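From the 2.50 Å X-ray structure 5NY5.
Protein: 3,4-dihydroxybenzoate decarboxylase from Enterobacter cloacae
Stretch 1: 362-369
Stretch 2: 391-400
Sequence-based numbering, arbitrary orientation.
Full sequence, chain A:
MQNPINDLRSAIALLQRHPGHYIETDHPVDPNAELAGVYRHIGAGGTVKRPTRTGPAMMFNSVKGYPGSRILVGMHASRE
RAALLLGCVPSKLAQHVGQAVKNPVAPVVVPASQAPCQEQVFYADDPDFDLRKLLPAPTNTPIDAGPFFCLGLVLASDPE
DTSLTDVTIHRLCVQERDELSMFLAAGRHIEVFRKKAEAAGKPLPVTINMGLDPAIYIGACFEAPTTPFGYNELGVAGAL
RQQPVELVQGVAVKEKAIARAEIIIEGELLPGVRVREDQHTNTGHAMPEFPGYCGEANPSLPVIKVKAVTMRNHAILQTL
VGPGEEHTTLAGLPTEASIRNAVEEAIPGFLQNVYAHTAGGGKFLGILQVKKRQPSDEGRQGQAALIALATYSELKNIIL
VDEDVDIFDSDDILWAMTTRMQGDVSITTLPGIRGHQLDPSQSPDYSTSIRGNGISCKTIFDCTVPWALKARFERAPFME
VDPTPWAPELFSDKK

Stretch 1 (362-369) GKFLGILQ
Stretch 2 391-400: TYSELKNIIL

Two segments of one chain lie side by side as neighbouring parallel β-strands, 365-369 and 397-400, with their axes 4.9 Å apart at closest approach and their N-to-C directions 20° apart. Leu365 pairs with Asn397, Gly366 with Ile398, Ile367 with Ile399 and Leu368 with Leu400, at CA-CA distances of 4.9 to 5.2 Å. The strand residues keep extended angles, phi from -127° to -103° and psi from 111° to 150°.

The hydrogen bonds alternate as a parallel ladder requires. Gly366 N donates to Asn397 O (3.0 Å), Ile399 N to Gly366 O (3.0 Å) and Leu368 N to Ile399 O (2.9 Å), all nearly linear. At the entrance Phe364 O accepts two donors, Lys396 N at 2.7 Å and Asn397 N at 3.2 Å. Phe364 (-87°/-32°) and Lys396 (-114°/-50°) both depart from strand geometry here, and two successive amides converge on one carbonyl.

Before its strand, the second segment leaves a helix at Tyr392 (-122°/93°) and makes a type I turn from Tyr392 to Leu395 (-66°/148°), with Ser393 at -68°/-17° and Glu394 at -83°/-1°. Leu395 N closes it on Tyr392 O at 3.0 Å. CA-to-CB of both Tyr392 (chi1 t, chi2 83°) and Glu394 (m, t, chi3 -14°) points toward the first segment, where Lys363 (-132°/-39°) meets them. Its CB points sideways, but chi values m, t, p, p curl the long chain round so that Lys363 NZ reaches Glu394 OE1 at 2.7 Å, a salt bridge, and donates to Tyr392 OH at 2.5 Å, near the plane of the ring at its edge. A lysine suits this place, having the reach and several protons to share between carboxylate and phenol.

Phe364 turns its CB away (chi1 m, chi2 -7°), yet its CD1 lies 3.4 Å from Glu394 O, which approaches the ring obliquely. Leu395 (m, t) starts sideways and brings CD2 to 3.5 Å from Gly366 N and 3.2 Å from Lys363 O. Glycine fits here: a CB on Gly366 would lie about 3.1 Å from Ile398 CD1 and 3.2 Å from Leu395 CD2, too tight for carbon. Gly362, at 81°/7°, is suited for another reason, since a CB would jam against the preceding carbonyl oxygen.

Leu365, Ile367, Asn397 and Ile399 share one face of the sheet. Leu365 (t, p) sets CD1 4.4 Å from Ile399 CD1, while Ile367 (m, m) brings its CD1 to 4.1 Å from Ile399 CB; Ile399 itself is m, t. Asn397 (m, chi2 -39°) is polar among them, but its OD1 is hydrogen-bonded elsewhere in the structure. Leu368, Ile398 and Leu400 occupy the other face. Leu368 has an off-well chi1 of -91° with chi2 p, and contacts Ile398 CG2 through CD1 (4.3 Å) and Leu400 CD2 through CB (4.0 Å). The m, m rotamer of Ile398 brings its CD1 to 4.1 Å from Gly366 CA, over the bare glycine and 4.3 Å from Leu395 CD2. Leu400, m, t, has its end nearer the first segment, where its CD2 meets Leu368 CB. Lys396 starts sideways, and its t, t, t, t chain carries NZ off from the first segment to a hydrogen bond elsewhere in the structure.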

# COMPACT_ATOMS: atom_id res chain seq x y z
N GLY A 362 -24.92 4.58 -17.64
CA GLY A 362 -25.46 5.78 -17.03
C GLY A 362 -25.48 5.76 -15.51
O GLY A 362 -26.04 6.68 -14.91
N LYS A 363 -24.90 4.74 -14.88
CA LYS A 363 -24.95 4.63 -13.43
C LYS A 363 -23.60 4.34 -12.79
O LYS A 363 -23.30 4.90 -11.73
CB LYS A 363 -25.96 3.53 -13.03
CG LYS A 363 -27.39 3.82 -13.44
CD LYS A 363 -28.28 2.60 -13.31
CE LYS A 363 -28.62 2.30 -11.86
NZ LYS A 363 -29.43 3.38 -11.24
N PHE A 364 -22.77 3.50 -13.40
CA PHE A 364 -21.57 3.01 -12.72
C PHE A 364 -20.36 3.91 -12.87
O PHE A 364 -19.53 3.97 -11.95
CB PHE A 364 -21.22 1.61 -13.23
CG PHE A 364 -22.18 0.54 -12.80
CD1 PHE A 364 -23.19 0.81 -11.90
CD2 PHE A 364 -22.06 -0.75 -13.29
CE1 PHE A 364 -24.07 -0.18 -11.50
CE2 PHE A 364 -22.94 -1.74 -12.90
CZ PHE A 364 -23.95 -1.45 -12.00
N LEU A 365 -20.21 4.61 -13.99
CA LEU A 365 -19.03 5.40 -14.28
C LEU A 365 -19.40 6.87 -14.41
O LEU A 365 -20.28 7.22 -15.21
CB LEU A 365 -18.33 4.91 -15.55
CG LEU A 365 -17.12 5.71 -16.03
CD1 LEU A 365 -16.12 5.92 -14.91
CD2 LEU A 365 -16.46 5.02 -17.21
N GLY A 366 -18.72 7.72 -13.65
CA GLY A 366 -18.96 9.15 -13.71
C GLY A 366 -17.73 9.93 -14.13
O GLY A 366 -16.64 9.74 -13.59
N ILE A 367 -17.90 10.81 -15.11
CA ILE A 367 -16.82 11.65 -15.63
C ILE A 367 -17.12 13.08 -15.21
O ILE A 367 -18.20 13.60 -15.49
CB ILE A 367 -16.70 11.54 -17.16
CG1 ILE A 367 -16.92 10.09 -17.61
CG2 ILE A 367 -15.36 12.07 -17.62
CD1 ILE A 367 -15.89 9.12 -17.10
N LEU A 368 -16.17 13.71 -14.53
CA LEU A 368 -16.35 15.05 -14.01
C LEU A 368 -15.34 15.99 -14.66
O LEU A 368 -14.14 15.72 -14.66
CB LEU A 368 -16.20 15.08 -12.49
CG LEU A 368 -17.49 14.88 -11.68
CD1 LEU A 368 -18.11 13.51 -11.94
CD2 LEU A 368 -17.22 15.07 -10.20
N GLN A 369 -15.84 17.10 -15.20
CA GLN A 369 -15.01 18.11 -15.84
C GLN A 369 -14.98 19.33 -14.93
O GLN A 369 -15.99 20.00 -14.75
CB GLN A 369 -15.57 18.47 -17.22
CG GLN A 369 -14.65 19.34 -18.04
CD GLN A 369 -15.28 19.74 -19.36
OE1 GLN A 369 -16.41 20.22 -19.39
NE2 GLN A 369 -14.55 19.56 -20.45
N THR A 391 -23.63 11.45 -3.62
CA THR A 391 -24.92 11.76 -4.23
C THR A 391 -25.53 10.54 -4.92
O THR A 391 -26.73 10.29 -4.78
CB THR A 391 -24.76 12.90 -5.24
OG1 THR A 391 -24.14 14.02 -4.59
CG2 THR A 391 -26.10 13.33 -5.78
N TYR A 392 -24.73 9.79 -5.66
CA TYR A 392 -25.22 8.63 -6.42
C TYR A 392 -24.45 7.41 -5.94
O TYR A 392 -23.37 7.09 -6.46
CB TYR A 392 -25.06 8.86 -7.92
CG TYR A 392 -26.00 8.02 -8.76
CD1 TYR A 392 -27.30 8.43 -8.99
CD2 TYR A 392 -25.57 6.83 -9.33
CE1 TYR A 392 -28.16 7.67 -9.76
CE2 TYR A 392 -26.42 6.06 -10.10
CZ TYR A 392 -27.71 6.48 -10.31
OH TYR A 392 -28.56 5.72 -11.08
N SER A 393 -25.01 6.71 -4.95
CA SER A 393 -24.28 5.63 -4.30
C SER A 393 -24.05 4.43 -5.21
O SER A 393 -23.19 3.59 -4.90
CB SER A 393 -25.02 5.18 -3.04
OG SER A 393 -26.31 4.68 -3.34
N GLU A 394 -24.77 4.33 -6.32
CA GLU A 394 -24.55 3.23 -7.25
C GLU A 394 -23.40 3.49 -8.21
O GLU A 394 -23.10 2.63 -9.04
CB GLU A 394 -25.84 2.94 -8.03
CG GLU A 394 -26.89 2.25 -7.18
CD GLU A 394 -28.28 2.31 -7.78
OE1 GLU A 394 -28.49 3.11 -8.72
OE2 GLU A 394 -29.16 1.55 -7.32
N LEU A 395 -22.76 4.66 -8.13
CA LEU A 395 -21.53 4.89 -8.86
C LEU A 395 -20.42 3.99 -8.34
O LEU A 395 -20.37 3.66 -7.15
CB LEU A 395 -21.11 6.35 -8.74
CG LEU A 395 -21.74 7.34 -9.71
CD1 LEU A 395 -21.56 8.75 -9.20
CD2 LEU A 395 -21.10 7.18 -11.08
N LYS A 396 -19.52 3.60 -9.24
CA LYS A 396 -18.37 2.78 -8.88
C LYS A 396 -17.06 3.52 -9.06
O LYS A 396 -16.23 3.53 -8.14
CB LYS A 396 -18.36 1.49 -9.72
CG LYS A 396 -17.27 0.51 -9.32
CD LYS A 396 -17.41 -0.78 -10.07
CE LYS A 396 -16.30 -1.75 -9.74
NZ LYS A 396 -16.39 -2.97 -10.59
N ASN A 397 -16.83 4.15 -10.21
CA ASN A 397 -15.58 4.84 -10.47
C ASN A 397 -15.85 6.27 -10.91
O ASN A 397 -16.89 6.58 -11.50
CB ASN A 397 -14.77 4.11 -11.55
CG ASN A 397 -14.32 2.73 -11.10
OD1 ASN A 397 -13.96 2.54 -9.94
ND2 ASN A 397 -14.35 1.78 -12.01
N ILE A 398 -14.90 7.14 -10.60
CA ILE A 398 -14.93 8.54 -11.00
C ILE A 398 -13.64 8.86 -11.73
O ILE A 398 -12.56 8.42 -11.31
CB ILE A 398 -15.11 9.48 -9.78
CG1 ILE A 398 -16.41 9.17 -9.04
CG2 ILE A 398 -15.06 10.93 -10.22
CD1 ILE A 398 -17.64 9.39 -9.87
N ILE A 399 -13.74 9.61 -12.82
CA ILE A 399 -12.58 10.15 -13.51
C ILE A 399 -12.71 11.66 -13.53
O ILE A 399 -13.74 12.20 -13.93
CB ILE A 399 -12.46 9.58 -14.94
CG1 ILE A 399 -12.23 8.07 -14.88
CG2 ILE A 399 -11.32 10.26 -15.67
CD1 ILE A 399 -12.18 7.41 -16.22
N LEU A 400 -11.67 12.34 -13.06
CA LEU A 400 -11.60 13.79 -13.03
C LEU A 400 -10.72 14.29 -14.17
O LEU A 400 -9.58 13.84 -14.31
CB LEU A 400 -11.05 14.28 -11.69
CG LEU A 400 -11.73 13.80 -10.41
CD1 LEU A 400 -10.79 13.98 -9.23
CD2 LEU A 400 -13.01 14.57 -10.18